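Local coordinates for possible TctC subunit of the Tripartite Tricarboxylate Transport(TTT) Family (Rhodopseudomonas palustris, PDB 6HKE), which binds malate in the periplasm, probably as the high-affinity substrate-binding component of a tripartite tricarboxylate transporter that takes up C4-dicarboxylates, at residues V22-G27 with V78-T83; G27-T32 with C190-N195; L90-A95 with A145-V150; T109-L114 with V235-G240. The protein carries 2 engineered substitutions. All blocks are in the same frame, centred on the assembly; numbering follows the deposited sequence.

Contact 1 of 4, residues V22-G27 with V78-T83. With MLT (D-malate), chain D; LMR ((2S)-2-hydroxybutanedioic acid), chain E.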
loop_
_atom_site.group_PDB
_atom_site.type_symbol
_atom_site.label_atom_id
_atom_site.label_comp_id
_atom_site.label_asym_id
_atom_site.label_seq_id
_atom_site.Cartn_x
_atom_site.Cartn_y
_atom_site.Cartn_z
ATOM N N VAL A 22 1.622 -2.583 -11.874
ATOM C CA VAL A 22 1.628 -1.776 -10.627
ATOM C C VAL A 22 0.813 -0.509 -10.887
ATOM O O VAL A 22 1.059 0.184 -11.879
ATOM C CB VAL A 22 3.075 -1.462 -10.188
ATOM C CG1 VAL A 22 3.116 -0.388 -9.125
ATOM C CG2 VAL A 22 3.804 -2.717 -9.697
ATOM N N PRO A 23 -0.206 -0.201 -10.043
ATOM C CA PRO A 23 -1.096 0.944 -10.270
ATOM C C PRO A 23 -0.468 2.331 -10.043
ATOM O O PRO A 23 -1.114 3.337 -10.346
ATOM C CB PRO A 23 -2.217 0.800 -9.227
ATOM C CG PRO A 23 -2.064 -0.587 -8.651
ATOM C CD PRO A 23 -0.627 -1.004 -8.886
ATOM N N PHE A 24 0.744 2.363 -9.476
ATOM C CA PHE A 24 1.359 3.604 -8.951
ATOM C C PHE A 24 2.724 3.871 -9.579
ATOM O O PHE A 24 3.368 2.974 -10.136
ATOM C CB PHE A 24 1.419 3.509 -7.431
ATOM C CG PHE A 24 0.044 3.390 -6.837
ATOM C CD1 PHE A 24 -0.801 4.482 -6.812
ATOM C CD2 PHE A 24 -0.426 2.176 -6.364
ATOM C CE1 PHE A 24 -2.085 4.370 -6.298
ATOM C CE2 PHE A 24 -1.706 2.071 -5.843
ATOM C CZ PHE A 24 -2.533 3.168 -5.814
ATOM N N ALA A 25 3.143 5.117 -9.458
ATOM C CA ALA A 25 4.380 5.667 -10.058
ATOM C C ALA A 25 5.591 4.895 -9.534
ATOM O O ALA A 25 5.575 4.437 -8.348
ATOM C CB ALA A 25 4.481 7.139 -9.758
ATOM N N LYS A 26 6.571 4.725 -10.418
ATOM C CA LYS A 26 7.895 4.116 -10.131
ATOM C C LYS A 26 8.499 4.795 -8.889
ATOM O O LYS A 26 8.250 6.002 -8.664
ATOM C CB LYS A 26 8.771 4.215 -11.387
ATOM C CG LYS A 26 10.031 3.367 -11.343
ATOM C CD LYS A 26 10.928 3.481 -12.572
ATOM C CE LYS A 26 12.084 2.489 -12.551
ATOM N NZ LYS A 26 13.015 2.684 -13.694
ATOM N N GLY A 27 9.223 4.038 -8.063
ATOM C CA GLY A 27 9.939 4.569 -6.883
ATOM C C GLY A 27 9.115 4.510 -5.605
ATOM O O GLY A 27 9.719 4.545 -4.538
ATOM N N VAL A 78 -0.529 -6.177 -9.003
ATOM C CA VAL A 78 -0.255 -5.906 -7.571
ATOM C C VAL A 78 -1.395 -5.045 -7.045
ATOM O O VAL A 78 -1.625 -3.947 -7.591
ATOM C CB VAL A 78 1.099 -5.229 -7.359
ATOM C CG1 VAL A 78 1.351 -5.004 -5.881
ATOM C CG2 VAL A 78 2.220 -6.044 -7.976
ATOM N N GLY A 79 -2.098 -5.554 -6.042
ATOM C CA GLY A 79 -3.123 -4.806 -5.313
ATOM C C GLY A 79 -2.725 -4.652 -3.861
ATOM O O GLY A 79 -1.798 -5.338 -3.401
ATOM N N HIS A 80 -3.409 -3.788 -3.138
ATOM C CA HIS A 80 -3.116 -3.576 -1.707
ATOM C C HIS A 80 -4.403 -3.173 -0.990
ATOM O O HIS A 80 -5.477 -3.185 -1.637
ATOM C CB HIS A 80 -1.938 -2.613 -1.567
ATOM C CG HIS A 80 -2.157 -1.243 -2.106
ATOM N ND1 HIS A 80 -3.403 -0.690 -2.231
ATOM C CD2 HIS A 80 -1.266 -0.289 -2.445
ATOM C CE1 HIS A 80 -3.286 0.555 -2.663
ATOM N NE2 HIS A 80 -1.965 0.828 -2.809
ATOM N N LEU A 81 -4.264 -2.830 0.284
ATOM C CA LEU A 81 -5.380 -2.467 1.183
ATOM C C LEU A 81 -6.295 -1.437 0.510
ATOM O O LEU A 81 -7.491 -1.472 0.817
ATOM C CB LEU A 81 -4.792 -1.950 2.501
ATOM C CG LEU A 81 -5.757 -1.203 3.421
ATOM C CD1 LEU A 81 -5.347 -1.381 4.875
ATOM C CD2 LEU A 81 -5.783 0.278 3.070
ATOM N N GLY A 82 -5.763 -0.552 -0.345
ATOM C CA GLY A 82 -6.560 0.450 -1.082
ATOM C C GLY A 82 -7.282 -0.150 -2.284
ATOM O O GLY A 82 -8.516 -0.173 -2.307
ATOM N N THR A 83 -6.548 -0.635 -3.280
ATOM C CA THR A 83 -7.120 -0.963 -4.607
ATOM C C THR A 83 -8.069 -2.147 -4.465
ATOM O O THR A 83 -9.018 -2.223 -5.261
ATOM C CB THR A 83 -6.010 -1.271 -5.606
ATOM O OG1 THR A 83 -5.292 -2.392 -5.088
ATOM C CG2 THR A 83 -5.098 -0.087 -5.805
HETATM C C1 MLT D . -0.816 4.009 -2.153
HETATM O O1 MLT D . -1.784 3.231 -2.003
HETATM O O2 MLT D . -0.762 5.084 -1.512
HETATM C C2 MLT D . 0.257 3.643 -3.152
HETATM O O3 MLT D . 0.811 2.315 -3.049
HETATM C C3 MLT D . 1.469 4.516 -3.016
HETATM C C4 MLT D . 2.375 4.028 -4.117
HETATM O O4 MLT D . 2.658 2.802 -4.197
HETATM O O5 MLT D . 2.765 4.897 -4.923
HETATM C C1 LMR E . -0.745 4.229 -1.926
HETATM O O1A LMR E . -1.630 3.542 -2.461
HETATM O O1B LMR E . -0.955 5.086 -1.026
HETATM C C2 LMR E . 0.703 3.995 -2.383
HETATM O O2 LMR E . 1.110 2.631 -2.383
HETATM C C3 LMR E . 0.973 4.538 -3.790
HETATM C C4 LMR E . 2.322 3.992 -4.223
HETATM O O4A LMR E . 3.250 4.806 -4.388
HETATM O O4B LMR E . 2.454 2.750 -4.353
#
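Phe24 reaches toward His80 tip to tip, and CE2 of Phe24 stops 3.3 Å from NE2 of His80. The two rings meet rim to rim, with planes nearly parallel, at 18°. D-malate and (S)-malate are modelled in the same place, as alternative occupants, over one face of the Phe24 ring. C2 of D-malate sits over its centre, and C3 of (S)-malate lies nearer the rim. CB of Pro23 backs the opposite face.

CG of His80 lies between the backbone N and the carbonyl carbon (chi1 62°), on the side toward Phe24. NE2 of His80 donates to O1A of (S)-malate at 2.8 Å, and only weakly to O1 of D-malate. ND1 of His80 accepts from Gly82 N at 3.0 Å, with the donor well out of the ring plane. His80 N in turn donates to Thr83 OG1 at 3.0 Å. CD of Pro23 rests on Val78 O, and CG2 of Val22 lies beside CG2 of Val78 at 4.1 Å.

His80 and Thr83 thus form a capping box at the turn leading into the helix. This places a ligand-binding histidine at the end of strand 75-80, in the malate pocket of a periplasmic binding protein.

Contact 2 of 4, residues G27-T32 with C190-N195. With LMR ((2S)-2-hydroxybutanedioic acid), chain E; MLT (D-malate), chain D.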
loop_
_atom_site.group_PDB
_atom_site.type_symbol
_atom_site.label_atom_id
_atom_site.label_comp_id
_atom_site.label_asym_id
_atom_site.label_seq_id
_atom_site.Cartn_x
_atom_site.Cartn_y
_atom_site.Cartn_z
ATOM N N GLY A 27 9.223 4.038 -8.063
ATOM C CA GLY A 27 9.939 4.569 -6.883
ATOM C C GLY A 27 9.115 4.510 -5.605
ATOM O O GLY A 27 9.719 4.545 -4.538
ATOM N N GLY A 28 7.786 4.424 -5.697
ATOM C CA GLY A 28 6.902 4.355 -4.516
ATOM C C GLY A 28 6.842 2.956 -3.910
ATOM O O GLY A 28 7.429 2.016 -4.431
ATOM N N PRO A 29 6.129 2.782 -2.777
ATOM C CA PRO A 29 6.153 1.528 -2.025
ATOM C C PRO A 29 5.717 0.311 -2.845
ATOM O O PRO A 29 6.402 -0.706 -2.779
ATOM C CB PRO A 29 5.160 1.738 -0.878
ATOM C CG PRO A 29 4.342 2.967 -1.294
ATOM C CD PRO A 29 5.275 3.798 -2.149
ATOM N N THR A 30 4.601 0.420 -3.576
ATOM C CA THR A 30 4.025 -0.726 -4.307
ATOM C C THR A 30 5.027 -1.155 -5.384
ATOM O O THR A 30 5.354 -2.354 -5.462
ATOM C CB THR A 30 2.628 -0.415 -4.845
ATOM O OG1 THR A 30 1.713 -0.228 -3.765
ATOM C CG2 THR A 30 2.114 -1.534 -5.719
ATOM N N ASP A 31 5.501 -0.195 -6.179
ATOM C CA ASP A 31 6.558 -0.402 -7.196
ATOM C C ASP A 31 7.811 -1.046 -6.572
ATOM O O ASP A 31 8.329 -2.001 -7.160
ATOM C CB ASP A 31 6.899 0.931 -7.849
ATOM C CG ASP A 31 8.012 0.814 -8.866
ATOM O OD1 ASP A 31 7.737 0.304 -9.958
ATOM O OD2 ASP A 31 9.146 1.189 -8.525
ATOM N N THR A 32 8.268 -0.557 -5.417
ATOM C CA THR A 32 9.524 -0.989 -4.744
ATOM C C THR A 32 9.400 -2.465 -4.352
ATOM O O THR A 32 10.321 -3.243 -4.646
ATOM C CB THR A 32 9.823 -0.102 -3.531
ATOM O OG1 THR A 32 10.198 1.180 -4.040
ATOM C CG2 THR A 32 10.907 -0.658 -2.629
ATOM N N CYS A 190 -0.303 10.217 4.974
ATOM C CA CYS A 190 -0.182 8.877 5.588
ATOM C C CYS A 190 0.490 8.010 4.544
ATOM O O CYS A 190 -0.009 8.026 3.416
ATOM C CB CYS A 190 -1.535 8.350 6.025
ATOM S SG CYS A 190 -2.263 9.427 7.283
ATOM N N ASP A 191 1.635 7.404 4.875
ATOM C CA ASP A 191 2.394 6.600 3.885
ATOM C C ASP A 191 2.800 5.246 4.487
ATOM O O ASP A 191 2.955 5.126 5.692
ATOM C CB ASP A 191 3.557 7.422 3.338
ATOM C CG ASP A 191 4.108 6.961 1.990
ATOM O OD1 ASP A 191 3.496 6.073 1.365
ATOM O OD2 ASP A 191 5.168 7.499 1.575
ATOM N N GLN A 192 2.945 4.261 3.616
ATOM C CA GLN A 192 3.552 2.945 3.903
ATOM C C GLN A 192 5.012 3.143 4.346
ATOM O O GLN A 192 5.745 3.968 3.757
ATOM C CB GLN A 192 3.377 2.073 2.657
ATOM C CG GLN A 192 1.938 1.610 2.480
ATOM C CD GLN A 192 1.627 1.202 1.069
ATOM O OE1 GLN A 192 1.705 0.021 0.732
ATOM N NE2 GLN A 192 1.321 2.187 0.230
ATOM N N ILE A 193 5.421 2.382 5.356
ATOM C CA ILE A 193 6.737 2.525 6.028
ATOM C C ILE A 193 7.874 2.365 5.006
ATOM O O ILE A 193 8.857 3.113 5.143
ATOM C CB ILE A 193 6.824 1.547 7.223
ATOM C CG1 ILE A 193 8.031 1.852 8.107
ATOM C CG2 ILE A 193 6.815 0.106 6.766
ATOM C CD1 ILE A 193 7.994 1.157 9.439
ATOM N N VAL A 194 7.779 1.450 4.033
ATOM C CA VAL A 194 8.885 1.228 3.044
ATOM C C VAL A 194 9.135 2.506 2.241
ATOM O O VAL A 194 10.267 2.761 1.919
ATOM C CB VAL A 194 8.671 0.034 2.092
ATOM C CG1 VAL A 194 8.653 -1.277 2.846
ATOM C CG2 VAL A 194 7.433 0.187 1.245
ATOM N N ASN A 195 8.118 3.295 1.938
ATOM C CA ASN A 195 8.352 4.594 1.263
ATOM C C ASN A 195 8.961 5.600 2.243
ATOM O O ASN A 195 9.858 6.351 1.821
ATOM C CB ASN A 195 7.075 5.195 0.696
ATOM C CG ASN A 195 7.379 6.177 -0.411
ATOM O OD1 ASN A 195 8.272 5.937 -1.223
ATOM N ND2 ASN A 195 6.636 7.269 -0.450
HETATM C C1 LMR E . -0.745 4.229 -1.926
HETATM O O1A LMR E . -1.630 3.542 -2.461
HETATM O O1B LMR E . -0.955 5.086 -1.026
HETATM C C2 LMR E . 0.703 3.995 -2.383
HETATM O O2 LMR E . 1.110 2.631 -2.383
HETATM C C3 LMR E . 0.973 4.538 -3.790
HETATM C C4 LMR E . 2.322 3.992 -4.223
HETATM O O4A LMR E . 3.250 4.806 -4.388
HETATM O O4B LMR E . 2.454 2.750 -4.353
HETATM C C1 MLT D . -0.816 4.009 -2.153
HETATM O O1 MLT D . -1.784 3.231 -2.003
HETATM O O2 MLT D . -0.762 5.084 -1.512
HETATM C C2 MLT D . 0.257 3.643 -3.152
HETATM O O3 MLT D . 0.811 2.315 -3.049
HETATM C C3 MLT D . 1.469 4.516 -3.016
HETATM C C4 MLT D . 2.375 4.028 -4.117
HETATM O O4 MLT D . 2.658 2.802 -4.197
HETATM O O5 MLT D . 2.765 4.897 -4.923
HETATM O O HOH W 1 9.220 3.355 -2.042
HETATM O O HOH W 2 2.146 -1.402 -1.703
#
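Pro29 packs its ring mainly against three side chains of residues 190-195. CB of Pro29 meets CG2 of Val194 at 3.5 Å, a tight carbon pair. That methyl lies between the backbone N and the carbonyl carbon of Val194, the crowded position. CG of Pro29 touches Gln192 NE2, and CD of Pro29 faces CG of Asn195 at 3.6 Å.

Asn195 has CG anti to its backbone N (chi1 -158°). Its ND2 donates to Asp191 OD2, which uses its syn lone pair. Asp191 OD2 lies close to the amide plane of Asn195, and the bond is almost straight at 163°. The other end of the amide, Asn195 OD1, accepts from a water that also donates to Gly27 O.

Gln192 sets CG anti to its carbonyl carbon (chi1 -73°), and the chain is extended beyond CG. NE2 of Gln192 donates to O2 of (S)-malate at 2.7 Å, but only weakly to O3 of D-malate. A second water donates to Gln192 OE1. Thr30 N donates to O4 of D-malate at 3.1 Å. With (S)-malate in the site, Thr30 N donates to O4B of (S)-malate at 3.3 Å.

Backbone N-H at the start of helix 29-45 therefore grips one carboxylate, while a neutral amide reads the hydroxyl. The helix end would probably favour a charged carboxylate here.

Contact 3 of 4, residues L90-A95 with A145-V150. With LMR ((2S)-2-hydroxybutanedioic acid), chain E; MLT (D-malate), chain D.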
loop_
_atom_site.group_PDB
_atom_site.type_symbol
_atom_site.label_atom_id
_atom_site.label_comp_id
_atom_site.label_asym_id
_atom_site.label_seq_id
_atom_site.Cartn_x
_atom_site.Cartn_y
_atom_site.Cartn_z
ATOM N N LEU A 90 -14.851 3.531 -0.391
ATOM C CA LEU A 90 -14.429 4.954 -0.524
ATOM C C LEU A 90 -14.550 5.465 -1.965
ATOM O O LEU A 90 -14.523 6.700 -2.129
ATOM C CB LEU A 90 -12.970 5.114 -0.080
ATOM C CG LEU A 90 -12.608 4.585 1.303
ATOM C CD1 LEU A 90 -11.175 4.961 1.639
ATOM C CD2 LEU A 90 -13.561 5.099 2.368
ATOM N N PHE A 91 -14.552 4.574 -2.963
ATOM C CA PHE A 91 -14.481 4.920 -4.408
ATOM C C PHE A 91 -15.876 4.790 -5.009
ATOM O O PHE A 91 -16.441 3.701 -5.079
ATOM C CB PHE A 91 -13.462 4.047 -5.151
ATOM C CG PHE A 91 -12.885 4.662 -6.402
ATOM C CD1 PHE A 91 -13.644 4.775 -7.561
ATOM C CD2 PHE A 91 -11.571 5.110 -6.436
ATOM C CE1 PHE A 91 -13.112 5.334 -8.716
ATOM C CE2 PHE A 91 -11.041 5.671 -7.590
ATOM C CZ PHE A 91 -11.811 5.785 -8.726
ATOM N N PRO A 92 -16.489 5.917 -5.424
ATOM C CA PRO A 92 -17.774 5.875 -6.115
ATOM C C PRO A 92 -17.632 5.183 -7.478
ATOM O O PRO A 92 -16.739 5.558 -8.231
ATOM C CB PRO A 92 -18.164 7.353 -6.301
ATOM C CG PRO A 92 -17.247 8.128 -5.363
ATOM C CD PRO A 92 -15.991 7.289 -5.241
ATOM N N LYS A 93 -18.500 4.203 -7.752
ATOM C CA LYS A 93 -18.590 3.502 -9.060
ATOM C C LYS A 93 -17.281 2.751 -9.325
ATOM O O LYS A 93 -16.748 2.859 -10.455
ATOM C CB LYS A 93 -18.860 4.501 -10.195
ATOM C CG LYS A 93 -20.021 5.458 -9.973
ATOM C CD LYS A 93 -21.365 4.781 -9.831
ATOM C CE LYS A 93 -22.457 5.508 -10.588
ATOM N NZ LYS A 93 -22.853 6.795 -9.968
ATOM N N LEU A 94 -16.768 2.020 -8.333
ATOM C CA LEU A 94 -15.561 1.185 -8.533
ATOM C C LEU A 94 -15.883 0.151 -9.617
ATOM O O LEU A 94 -16.948 -0.459 -9.523
ATOM C CB LEU A 94 -15.145 0.526 -7.214
ATOM C CG LEU A 94 -13.820 -0.240 -7.275
ATOM C CD1 LEU A 94 -12.654 0.697 -7.565
ATOM C CD2 LEU A 94 -13.585 -1.015 -5.992
ATOM N N ALA A 95 -14.992 -0.020 -10.603
ATOM C CA ALA A 95 -15.246 -0.758 -11.866
ATOM C C ALA A 95 -15.127 -2.273 -11.660
ATOM O O ALA A 95 -15.512 -2.999 -12.557
ATOM C CB ALA A 95 -14.313 -0.277 -12.954
ATOM N N ALA A 145 -2.423 9.331 -3.134
ATOM C CA ALA A 145 -2.305 8.786 -4.502
ATOM C C ALA A 145 -3.668 8.317 -5.046
ATOM O O ALA A 145 -3.692 7.369 -5.866
ATOM C CB ALA A 145 -1.300 7.667 -4.486
ATOM N N GLY A 146 -4.769 8.981 -4.678
ATOM C CA GLY A 146 -6.113 8.733 -5.245
ATOM C C GLY A 146 -6.995 7.868 -4.353
ATOM O O GLY A 146 -6.471 7.206 -3.418
ATOM N N PHE A 147 -8.292 7.811 -4.660
ATOM C CA PHE A 147 -9.334 7.207 -3.789
ATOM C C PHE A 147 -9.109 5.686 -3.643
ATOM O O PHE A 147 -9.649 5.099 -2.696
ATOM C CB PHE A 147 -10.730 7.609 -4.292
ATOM C CG PHE A 147 -11.044 9.096 -4.271
ATOM C CD1 PHE A 147 -10.208 10.020 -3.641
ATOM C CD2 PHE A 147 -12.195 9.580 -4.885
ATOM C CE1 PHE A 147 -10.515 11.373 -3.618
ATOM C CE2 PHE A 147 -12.497 10.934 -4.867
ATOM C CZ PHE A 147 -11.659 11.827 -4.231
ATOM N N GLY A 148 -8.308 5.060 -4.511
ATOM C CA GLY A 148 -7.967 3.627 -4.426
ATOM C C GLY A 148 -6.648 3.396 -3.701
ATOM O O GLY A 148 -6.200 2.241 -3.634
ATOM N N SER A 149 -6.056 4.454 -3.157
ATOM C CA SER A 149 -4.720 4.438 -2.503
ATOM C C SER A 149 -4.852 4.187 -0.993
ATOM O O SER A 149 -5.898 4.504 -0.395
ATOM C CB SER A 149 -3.924 5.698 -2.831
ATOM O OG SER A 149 -4.323 6.830 -2.063
ATOM N N VAL A 150 -3.806 3.589 -0.426
ATOM C CA VAL A 150 -3.573 3.435 1.032
ATOM C C VAL A 150 -3.469 4.833 1.641
ATOM O O VAL A 150 -4.031 5.036 2.728
ATOM C CB VAL A 150 -2.285 2.637 1.304
ATOM C CG1 VAL A 150 -1.931 2.680 2.775
ATOM C CG2 VAL A 150 -2.388 1.201 0.820
HETATM C C1 LMR E . -0.745 4.229 -1.926
HETATM O O1A LMR E . -1.630 3.542 -2.461
HETATM O O1B LMR E . -0.955 5.086 -1.026
HETATM C C2 LMR E . 0.703 3.995 -2.383
HETATM O O2 LMR E . 1.110 2.631 -2.383
HETATM C C3 LMR E . 0.973 4.538 -3.790
HETATM C C4 LMR E . 2.322 3.992 -4.223
HETATM O O4A LMR E . 3.250 4.806 -4.388
HETATM O O4B LMR E . 2.454 2.750 -4.353
HETATM C C1 MLT D . -0.816 4.009 -2.153
HETATM O O1 MLT D . -1.784 3.231 -2.003
HETATM O O2 MLT D . -0.762 5.084 -1.512
HETATM C C2 MLT D . 0.257 3.643 -3.152
HETATM O O3 MLT D . 0.811 2.315 -3.049
HETATM C C3 MLT D . 1.469 4.516 -3.016
HETATM C C4 MLT D . 2.375 4.028 -4.117
HETATM O O4 MLT D . 2.658 2.802 -4.197
HETATM O O5 MLT D . 2.765 4.897 -4.923
#
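Phe91 lays one side of its ring against the backbone turn at Phe147 and Gly148. CB of Phe91 carries CG anti to the backbone N (chi1 -155°), and the two ring branches part from there. CD2 makes the main contact, 3.4 Å from CB of Phe147. It also lies 3.8 Å from Phe147 C and 3.8 Å from Gly148 N. Further out, CE2 of Phe91 is still 3.8 Å from CB of Phe147. The contacts across the segments thus come from the CD2-CE2 side, and the Phe91 side chain also touches Thr60. Phe147 C and Gly148 N lie at the edge of the Phe91 ring, in its plane. The two phenylalanine side chains cross at about a right angle. CB of Phe147 does the touching, and its ring leads away. CD2 of Phe147 meets CD of Pro92 at 4.4 Å.

The turn that receives Phe91 is a type I beta turn from Gly146 to Ser149. Ser149 N closes it on Gly146 O. Ser149 OG donates to the same oxygen at 2.6 Å, on a lone pair in the carbonyl plane, so two donors grip it. Just beyond the turn, Val150 N donates to the ligand carboxylate.

Leu90 ends helix 82-90, and residues 91-95 lead toward strand 102-118. The turn joins strand 141-144 to helix 150-162. Ser149 is the N-cap of that helix, and Leu90 packs on its Tyr152 and Ala153.

Contact 4 of 4, residues T109-L114 with V235-G240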
loop_
_atom_site.group_PDB
_atom_site.type_symbol
_atom_site.label_atom_id
_atom_site.label_comp_id
_atom_site.label_asym_id
_atom_site.label_seq_id
_atom_site.Cartn_x
_atom_site.Cartn_y
_atom_site.Cartn_z
ATOM N N THR A 109 3.624 -8.831 1.059
ATOM C CA THR A 109 4.102 -8.168 2.285
ATOM C C THR A 109 2.934 -7.512 3.014
ATOM O O THR A 109 1.803 -7.440 2.468
ATOM C CB THR A 109 5.200 -7.143 1.970
ATOM O OG1 THR A 109 5.817 -6.796 3.214
ATOM C CG2 THR A 109 4.695 -5.895 1.271
ATOM N N GLU A 110 3.226 -7.086 4.234
ATOM C CA GLU A 110 2.327 -6.318 5.119
ATOM C C GLU A 110 3.242 -5.354 5.851
ATOM O O GLU A 110 4.375 -5.748 6.176
ATOM C CB GLU A 110 1.565 -7.243 6.072
ATOM C CG GLU A 110 0.454 -6.550 6.847
ATOM C CD GLU A 110 -0.694 -7.466 7.251
ATOM O OE1 GLU A 110 -0.469 -8.715 7.301
ATOM O OE2 GLU A 110 -1.821 -6.932 7.490
ATOM N N MET A 111 2.794 -4.122 6.024
ATOM C CA MET A 111 3.596 -3.091 6.704
ATOM C C MET A 111 2.666 -2.045 7.310
ATOM O O MET A 111 1.572 -1.783 6.799
ATOM C CB MET A 111 4.536 -2.448 5.685
ATOM C CG MET A 111 3.819 -1.599 4.655
ATOM S SD MET A 111 4.983 -1.001 3.416
ATOM C CE MET A 111 5.116 -2.414 2.325
ATOM N N PRO A 112 3.093 -1.399 8.412
ATOM C CA PRO A 112 2.350 -0.268 8.946
ATOM C C PRO A 112 2.457 0.991 8.072
ATOM O O PRO A 112 3.337 1.122 7.218
ATOM C CB PRO A 112 2.961 -0.063 10.328
ATOM C CG PRO A 112 4.379 -0.569 10.171
ATOM C CD PRO A 112 4.278 -1.737 9.214
ATOM N N VAL A 113 1.496 1.862 8.308
ATOM C CA VAL A 113 1.362 3.224 7.746
ATOM C C VAL A 113 1.773 4.218 8.838
ATOM O O VAL A 113 1.427 3.986 10.036
ATOM C CB VAL A 113 -0.094 3.448 7.310
ATOM C CG1 VAL A 113 -0.426 4.919 7.122
ATOM C CG2 VAL A 113 -0.409 2.648 6.062
ATOM N N LEU A 114 2.428 5.300 8.412
ATOM C CA LEU A 114 2.943 6.405 9.247
ATOM C C LEU A 114 2.271 7.709 8.833
ATOM O O LEU A 114 2.132 7.944 7.623
ATOM C CB LEU A 114 4.446 6.521 9.005
ATOM C CG LEU A 114 5.285 5.455 9.690
ATOM C CD1 LEU A 114 6.710 5.475 9.182
ATOM C CD2 LEU A 114 5.271 5.678 11.191
ATOM N N VAL A 235 -3.734 0.981 10.662
ATOM C CA VAL A 235 -3.789 0.597 9.235
ATOM C C VAL A 235 -2.620 -0.360 9.000
ATOM O O VAL A 235 -1.441 0.060 9.131
ATOM C CB VAL A 235 -3.768 1.841 8.325
ATOM C CG1 VAL A 235 -3.836 1.459 6.861
ATOM C CG2 VAL A 235 -4.890 2.812 8.661
ATOM N N GLY A 236 -2.940 -1.631 8.774
ATOM C CA GLY A 236 -1.985 -2.651 8.315
ATOM C C GLY A 236 -2.118 -2.765 6.818
ATOM O O GLY A 236 -3.186 -3.255 6.365
ATOM N N ALA A 237 -1.144 -2.228 6.081
ATOM C CA ALA A 237 -1.172 -2.170 4.610
ATOM C C ALA A 237 -0.594 -3.468 4.064
ATOM O O ALA A 237 0.626 -3.612 4.023
ATOM C CB ALA A 237 -0.407 -0.969 4.114
ATOM N N TRP A 238 -1.452 -4.378 3.643
ATOM C CA TRP A 238 -1.038 -5.607 2.928
ATOM C C TRP A 238 -0.918 -5.252 1.451
ATOM O O TRP A 238 -1.660 -4.359 0.961
ATOM C CB TRP A 238 -2.011 -6.762 3.177
ATOM C CG TRP A 238 -3.452 -6.407 2.991
ATOM C CD1 TRP A 238 -4.330 -5.993 3.950
ATOM C CD2 TRP A 238 -4.193 -6.472 1.761
ATOM N NE1 TRP A 238 -5.566 -5.781 3.395
ATOM C CE2 TRP A 238 -5.511 -6.070 2.054
ATOM C CE3 TRP A 238 -3.867 -6.817 0.446
ATOM C CZ2 TRP A 238 -6.494 -5.976 1.072
ATOM C CZ3 TRP A 238 -4.847 -6.771 -0.516
ATOM C CH2 TRP A 238 -6.145 -6.349 -0.205
ATOM N N THR A 239 0.030 -5.889 0.785
ATOM C CA THR A 239 0.186 -5.818 -0.682
ATOM C C THR A 239 0.062 -7.246 -1.209
ATOM O O THR A 239 0.625 -8.146 -0.579
ATOM C CB THR A 239 1.480 -5.073 -1.008
ATOM O OG1 THR A 239 1.208 -3.707 -0.676
ATOM C CG2 THR A 239 1.924 -5.225 -2.448
ATOM N N GLY A 240 -0.640 -7.421 -2.328
ATOM C CA GLY A 240 -0.943 -8.743 -2.887
ATOM C C GLY A 240 -0.701 -8.824 -4.381
ATOM O O GLY A 240 -0.816 -7.779 -5.087
#
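Strands 102-118 and 236-244 run antiparallel as neighbours in the mixed central sheet, at 149° over these segments. Thr109 with Thr239 and Met111 with Ala237 are the hydrogen-bonded pairs. Thr239 N donates to Thr109 O at 2.9 Å, nearly straight at 173°, while the return bond from Thr109 N to Thr239 O is weak. Ala237 N donates to Met111 O at 2.8 Å, and Met111 N donates to Ala237 O at 3.0 Å.

Glu110 with Trp238 is a non-hydrogen-bonded pair. CA of Glu110 makes a CA-H...O contact with Ala237 O, and CA of Trp238 makes one with Thr109 O. OE2 of Glu110 lies near the plane of the Trp238 ring, at its edge. NE1 of Trp238 is hydrogen-bonded to OE2 of Glu297 in helix 287-305.

On the face with Met111 and Thr239, CG2 of Val113 touches both CG1 of Val235 (3.7 Å) and CB of Ala237 (4.1 Å). CG2 of Thr109 lies alongside CB of Thr239. Gln192 touches Met111, Ala237 and Thr239 on this same face. Such long antiparallel strands beside the malate site are consistent with the crossover between lobes in a type II periplasmic binding protein.

In the fold
Contacts 1, 2 and 3 surround the same malate site, and contact 4 lies in the sheet beside it. The centres of contacts 1 and 2 are about 9 Å apart, and the two share Gly27. Contacts 2 and 3 are farther apart, about 18 Å between centres. Contacts 1, 2 and 4 reach one mixed sheet. In it, strand 236-244 pairs with strand 75-80 of contact 1, and strand 102-118 pairs with strand 188-192 of contact 2. Along the chain, contact 1 closes before contacts 3 and 4 open, and contact 3 is nested within the loop closed by contact 2. Residues far apart in sequence thus converge on one ligand.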